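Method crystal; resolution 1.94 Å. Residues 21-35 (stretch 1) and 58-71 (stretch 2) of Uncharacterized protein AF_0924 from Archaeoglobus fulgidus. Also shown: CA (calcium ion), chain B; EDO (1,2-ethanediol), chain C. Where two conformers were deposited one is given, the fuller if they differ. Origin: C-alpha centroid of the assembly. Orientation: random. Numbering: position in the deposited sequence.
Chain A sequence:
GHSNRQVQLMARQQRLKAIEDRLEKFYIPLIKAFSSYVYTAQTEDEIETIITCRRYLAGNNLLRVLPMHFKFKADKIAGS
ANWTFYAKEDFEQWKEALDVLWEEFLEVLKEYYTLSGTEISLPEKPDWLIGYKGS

Stretch 1 (21-35) DRLEKFYIPLIKAFS
Stretch 2 (58-71) AGNNLLRVLPMHFK

A helix that begins earlier in the chain runs through Ala33. It widens into a pi-type turn at 23-27, with Tyr27 N bonded to Arg22 O (3.1 Å) and Ile28 N to Leu23 O (2.8 Å); Pro29, lacking an amide hydrogen, kinks it. Stretch 2 enters extended at Ala58 (phi/psi -86/152) and Gly59 (-74/157), the N-cap of a short helix starting at Asn60, and leaves as loop through Leu66 to Phe70. Both run in the same general direction and diverge: CA of Phe26 lies 7.2 Å from CA of Ala58, but CA of Phe34 11.8 Å from CA of Phe70. The contact buries 347 Å², both sides summed, and is essentially apolar; no clear hydrogen bond crosses it.

Arg22 (m, t, p, chi4 -160°) points toward stretch 2, its NH2 3.2 Å from Gly59 N; both are donors, so this is proximity without bonding. Instead Arg22 NH1 and NH2 donate to O2 of an ethanediol, at 3.0 and 2.9 Å. A CB on Gly59 would clash with that O2.

Phe26 (t, chi2 87°) is the hub. Over one ring face sits Ala58 CB, 4.1 Å from the Phe26 centroid in a CH-pi contact, whose methyl hydrogens can face the pi cloud, 28° off the ring normal. Around the ring edge, Leu62 CD2 approaches Phe26 CE2 at 3.5 Å and Leu66 CD2 approaches Phe26 CZ at 4.0 Å; both leucines are t, p.

Tyr27 (m, chi2 -75°) leaves the backbone sideways, but its end reaches over, placing Tyr27 OH 3.8 Å from Ala58 CA, while Tyr27 CE1 lies 4.4 Å from Leu62 CD2. Tyrosine suits this buried place: its ring touches a leucine while its hydroxyl is hydrogen-bonded elsewhere in the structure. One turn on from Phe26, Leu30 (t, p) extends the greasy strip, its CD2 4.2 Å from Leu66 CD1.

Phe34 (m, chi2 -83°) directs its edge at the face of Phe70 (t, chi2 73°) in an offset pair: Phe34 CZ lies 3.6 Å from Phe70 CE1, centroids 5.3 Å apart, planes at 79°. Edge hydrogens thus meet pi electrons. Beyond, Lys71 O binds the calcium ion at 2.4 Å, with other ligands elsewhere in the structure.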

# COMPACT_ATOMS: atom_id res chain seq x y z
N ASP A 21 -9.54 11.21 3.37
CA ASP A 21 -9.86 10.37 2.19
C ASP A 21 -8.59 9.72 1.61
O ASP A 21 -8.63 8.57 1.20
CB ASP A 21 -10.56 11.12 1.06
CG ASP A 21 -12.00 11.50 1.40
OD1 ASP A 21 -12.55 10.97 2.38
OD2 ASP A 21 -12.58 12.33 0.66
N ARG A 22 -7.48 10.46 1.56
CA ARG A 22 -6.24 9.87 1.09
C ARG A 22 -5.84 8.69 2.01
O ARG A 22 -5.50 7.61 1.51
CB ARG A 22 -5.11 10.92 1.01
CG ARG A 22 -5.37 12.09 0.06
CD ARG A 22 -4.09 12.98 0.04
NE ARG A 22 -3.03 12.35 -0.75
CZ ARG A 22 -1.73 12.63 -0.68
NH1 ARG A 22 -1.25 13.61 0.09
NH2 ARG A 22 -0.89 11.96 -1.44
N LEU A 23 -5.81 8.91 3.32
CA LEU A 23 -5.48 7.86 4.28
C LEU A 23 -6.43 6.67 4.19
O LEU A 23 -6.00 5.50 4.13
CB LEU A 23 -5.46 8.38 5.72
CG LEU A 23 -4.39 9.46 5.97
CD1 LEU A 23 -4.62 10.09 7.36
CD2 LEU A 23 -2.96 8.87 5.88
N GLU A 24 -7.73 6.95 4.18
CA GLU A 24 -8.71 5.89 4.30
C GLU A 24 -8.95 5.16 2.98
O GLU A 24 -9.31 4.00 3.00
CB GLU A 24 -10.04 6.38 4.83
CG GLU A 24 -9.98 6.81 6.30
CD GLU A 24 -11.30 7.45 6.78
OE1 GLU A 24 -12.30 7.46 6.01
OE2 GLU A 24 -11.33 7.93 7.94
N LYS A 25 -8.79 5.83 1.86
CA LYS A 25 -9.19 5.19 0.59
C LYS A 25 -7.94 4.69 -0.16
O LYS A 25 -8.07 3.94 -1.12
CB LYS A 25 -10.01 6.15 -0.32
CG LYS A 25 -11.40 6.56 0.29
CD LYS A 25 -12.06 7.57 -0.65
CE LYS A 25 -13.40 7.98 -0.14
NZ LYS A 25 -14.35 8.17 -1.29
N PHE A 26 -6.77 5.14 0.24
CA PHE A 26 -5.56 4.77 -0.49
C PHE A 26 -4.50 4.17 0.42
O PHE A 26 -4.22 2.99 0.32
CB PHE A 26 -4.98 5.97 -1.30
CG PHE A 26 -3.78 5.56 -2.14
CD1 PHE A 26 -3.94 5.04 -3.43
CD2 PHE A 26 -2.51 5.62 -1.59
CE1 PHE A 26 -2.85 4.60 -4.20
CE2 PHE A 26 -1.38 5.18 -2.34
CZ PHE A 26 -1.56 4.66 -3.63
N TYR A 27 -3.94 4.98 1.33
CA TYR A 27 -2.76 4.52 2.08
C TYR A 27 -3.07 3.31 2.97
O TYR A 27 -2.40 2.30 2.91
CB TYR A 27 -2.17 5.66 2.92
CG TYR A 27 -1.50 6.67 2.02
CD1 TYR A 27 -0.25 6.38 1.44
CD2 TYR A 27 -2.16 7.83 1.64
CE1 TYR A 27 0.34 7.29 0.53
CE2 TYR A 27 -1.58 8.74 0.73
CZ TYR A 27 -0.33 8.45 0.20
OH TYR A 27 0.27 9.30 -0.69
N ILE A 28 -4.08 3.45 3.81
CA ILE A 28 -4.40 2.37 4.76
C ILE A 28 -4.81 1.05 4.04
O ILE A 28 -4.25 0.00 4.36
CB ILE A 28 -5.43 2.83 5.81
CG1 ILE A 28 -4.79 3.93 6.68
CG2 ILE A 28 -5.95 1.59 6.69
CD1 ILE A 28 -5.76 4.72 7.53
N PRO A 29 -5.77 1.10 3.08
CA PRO A 29 -6.06 -0.19 2.43
C PRO A 29 -4.88 -0.81 1.71
O PRO A 29 -4.74 -2.02 1.74
CB PRO A 29 -7.21 0.11 1.45
CG PRO A 29 -7.47 1.54 1.55
CD PRO A 29 -6.65 2.18 2.63
N LEU A 30 -4.04 -0.01 1.03
CA LEU A 30 -2.95 -0.63 0.26
C LEU A 30 -1.88 -1.20 1.22
O LEU A 30 -1.34 -2.32 1.00
CB LEU A 30 -2.28 0.43 -0.65
CG LEU A 30 -1.26 -0.16 -1.66
CD1 LEU A 30 -1.94 -1.24 -2.56
CD2 LEU A 30 -0.73 1.00 -2.53
N ILE A 31 -1.58 -0.43 2.28
CA ILE A 31 -0.67 -0.94 3.33
C ILE A 31 -1.19 -2.28 3.92
O ILE A 31 -0.42 -3.27 4.04
CB ILE A 31 -0.37 0.14 4.45
CG1 ILE A 31 0.46 1.29 3.85
CG2 ILE A 31 0.41 -0.49 5.64
CD1 ILE A 31 0.52 2.57 4.75
N LYS A 32 -2.46 -2.32 4.34
CA LYS A 32 -3.07 -3.56 4.84
C LYS A 32 -3.00 -4.73 3.85
O LYS A 32 -2.73 -5.84 4.24
CB LYS A 32 -4.51 -3.31 5.27
CG LYS A 32 -4.51 -2.55 6.60
CD LYS A 32 -5.74 -2.78 7.42
CE LYS A 32 -6.82 -1.79 7.06
NZ LYS A 32 -7.66 -1.29 8.23
N ALA A 33 -3.29 -4.48 2.58
CA ALA A 33 -3.23 -5.55 1.56
C ALA A 33 -1.87 -6.23 1.52
O ALA A 33 -1.80 -7.41 1.14
CB ALA A 33 -3.57 -4.96 0.13
N PHE A 34 -0.80 -5.51 1.84
CA PHE A 34 0.56 -6.08 1.79
C PHE A 34 1.19 -6.36 3.15
O PHE A 34 2.34 -6.76 3.21
CB PHE A 34 1.46 -5.18 0.93
CG PHE A 34 1.14 -5.30 -0.54
CD1 PHE A 34 1.69 -6.35 -1.28
CD2 PHE A 34 0.23 -4.44 -1.15
CE1 PHE A 34 1.37 -6.48 -2.66
CE2 PHE A 34 -0.09 -4.58 -2.52
CZ PHE A 34 0.49 -5.61 -3.25
N SER A 35 0.42 -6.17 4.22
CA SER A 35 0.98 -6.36 5.56
C SER A 35 0.05 -7.02 6.59
O SER A 35 0.51 -7.52 7.61
CB SER A 35 1.50 -5.02 6.10
OG SER A 35 0.44 -4.14 6.41
N ALA A 58 -2.55 9.31 -4.51
CA ALA A 58 -1.13 9.05 -4.19
C ALA A 58 -0.30 10.36 -4.42
O ALA A 58 -0.66 11.19 -5.28
CB ALA A 58 -0.60 7.94 -5.09
N GLY A 59 0.80 10.49 -3.68
CA GLY A 59 1.78 11.56 -3.91
C GLY A 59 2.61 11.29 -5.16
O GLY A 59 2.68 10.15 -5.66
N ASN A 60 3.18 12.34 -5.73
CA ASN A 60 3.90 12.19 -7.00
C ASN A 60 5.11 11.28 -6.86
O ASN A 60 5.42 10.56 -7.80
CB ASN A 60 4.34 13.58 -7.55
CG ASN A 60 3.16 14.40 -8.11
OD1 ASN A 60 1.99 14.07 -7.83
ND2 ASN A 60 3.46 15.45 -8.94
N ASN A 61 5.76 11.25 -5.66
CA ASN A 61 6.96 10.41 -5.46
C ASN A 61 6.56 8.92 -5.63
O ASN A 61 7.21 8.15 -6.34
CB ASN A 61 7.56 10.52 -4.04
CG ASN A 61 8.11 11.87 -3.73
OD1 ASN A 61 8.18 12.73 -4.58
ND2 ASN A 61 8.50 12.06 -2.45
N LEU A 62 5.49 8.53 -4.95
CA LEU A 62 4.98 7.16 -5.07
C LEU A 62 4.50 6.80 -6.48
O LEU A 62 4.80 5.71 -6.96
CB LEU A 62 3.82 6.94 -4.04
CG LEU A 62 3.22 5.52 -4.10
CD1 LEU A 62 4.28 4.39 -3.84
CD2 LEU A 62 2.07 5.41 -3.10
N LEU A 63 3.80 7.72 -7.16
CA LEU A 63 3.34 7.45 -8.52
C LEU A 63 4.52 7.13 -9.43
O LEU A 63 4.37 6.36 -10.37
CB LEU A 63 2.53 8.63 -9.08
CG LEU A 63 1.22 8.82 -8.31
CD1 LEU A 63 0.51 10.03 -8.88
CD2 LEU A 63 0.32 7.57 -8.55
N ARG A 64 5.69 7.73 -9.20
CA ARG A 64 6.87 7.38 -10.01
C ARG A 64 7.22 5.90 -10.01
O ARG A 64 7.77 5.39 -10.99
CB ARG A 64 8.08 8.21 -9.57
CG ARG A 64 7.91 9.60 -10.22
CD ARG A 64 8.78 10.64 -9.74
NE ARG A 64 8.82 11.61 -10.82
CZ ARG A 64 9.18 12.88 -10.70
NH1 ARG A 64 9.53 13.37 -9.52
NH2 ARG A 64 9.20 13.66 -11.78
N VAL A 65 6.98 5.23 -8.89
CA VAL A 65 7.47 3.85 -8.71
C VAL A 65 6.35 2.85 -8.54
O VAL A 65 6.60 1.65 -8.60
CB VAL A 65 8.49 3.71 -7.49
CG1 VAL A 65 9.75 4.59 -7.73
CG2 VAL A 65 7.83 4.10 -6.18
N LEU A 66 5.11 3.30 -8.35
CA LEU A 66 4.03 2.36 -8.04
C LEU A 66 3.66 1.58 -9.32
O LEU A 66 3.34 2.23 -10.34
CB LEU A 66 2.79 3.12 -7.52
CG LEU A 66 1.55 2.29 -7.13
CD1 LEU A 66 1.85 1.43 -5.86
CD2 LEU A 66 0.35 3.27 -6.90
N PRO A 67 3.73 0.22 -9.31
CA PRO A 67 3.38 -0.53 -10.51
C PRO A 67 1.90 -0.30 -10.92
O PRO A 67 1.06 0.07 -10.09
CB PRO A 67 3.54 -2.02 -10.06
CG PRO A 67 4.58 -1.94 -8.91
CD PRO A 67 4.15 -0.67 -8.21
N MSE A 68 1.64 -0.51 -12.21
CA MSE A 68 0.31 -0.34 -12.80
C MSE A 68 -0.52 -1.61 -12.74
O MSE A 68 -1.74 -1.57 -12.87
CB MSE A 68 0.48 -0.05 -14.30
CG MSE A 68 -0.54 0.91 -14.82
SE MSE A 68 0.02 2.65 -14.16
CE MSE A 68 1.96 2.36 -13.95
N HIS A 69 0.15 -2.73 -12.60
CA HIS A 69 -0.45 -4.05 -12.74
C HIS A 69 -0.02 -4.92 -11.57
O HIS A 69 1.09 -4.78 -11.08
CB HIS A 69 -0.00 -4.74 -14.03
CG HIS A 69 -0.41 -4.01 -15.27
ND1 HIS A 69 -1.72 -3.93 -15.70
CD2 HIS A 69 0.32 -3.34 -16.20
CE1 HIS A 69 -1.78 -3.23 -16.82
NE2 HIS A 69 -0.56 -2.85 -17.14
N PHE A 70 -0.87 -5.83 -11.13
CA PHE A 70 -0.51 -6.66 -9.97
C PHE A 70 -1.06 -8.10 -10.08
O PHE A 70 -0.34 -9.05 -9.78
CB PHE A 70 -1.01 -6.04 -8.66
CG PHE A 70 -0.83 -6.96 -7.46
CD1 PHE A 70 0.45 -7.18 -6.94
CD2 PHE A 70 -1.92 -7.64 -6.92
CE1 PHE A 70 0.62 -8.07 -5.85
CE2 PHE A 70 -1.74 -8.53 -5.83
CZ PHE A 70 -0.46 -8.72 -5.31
N LYS A 71 -2.34 -8.21 -10.45
CA LYS A 71 -3.10 -9.47 -10.42
C LYS A 71 -2.34 -10.66 -10.98
O LYS A 71 -2.36 -11.75 -10.41
CB LYS A 71 -4.32 -9.35 -11.34
CG LYS A 71 -5.54 -8.79 -10.74
CD LYS A 71 -6.69 -8.79 -11.77
CE LYS A 71 -7.18 -10.19 -12.10
NZ LYS A 71 -8.57 -10.49 -11.57
CA CA B . -2.85 -13.60 -9.04
C1 EDO C . 2.83 12.87 1.32
O1 EDO C . 4.03 13.55 0.96
C2 EDO C . 2.31 12.19 0.04
O2 EDO C . 1.62 13.17 -0.69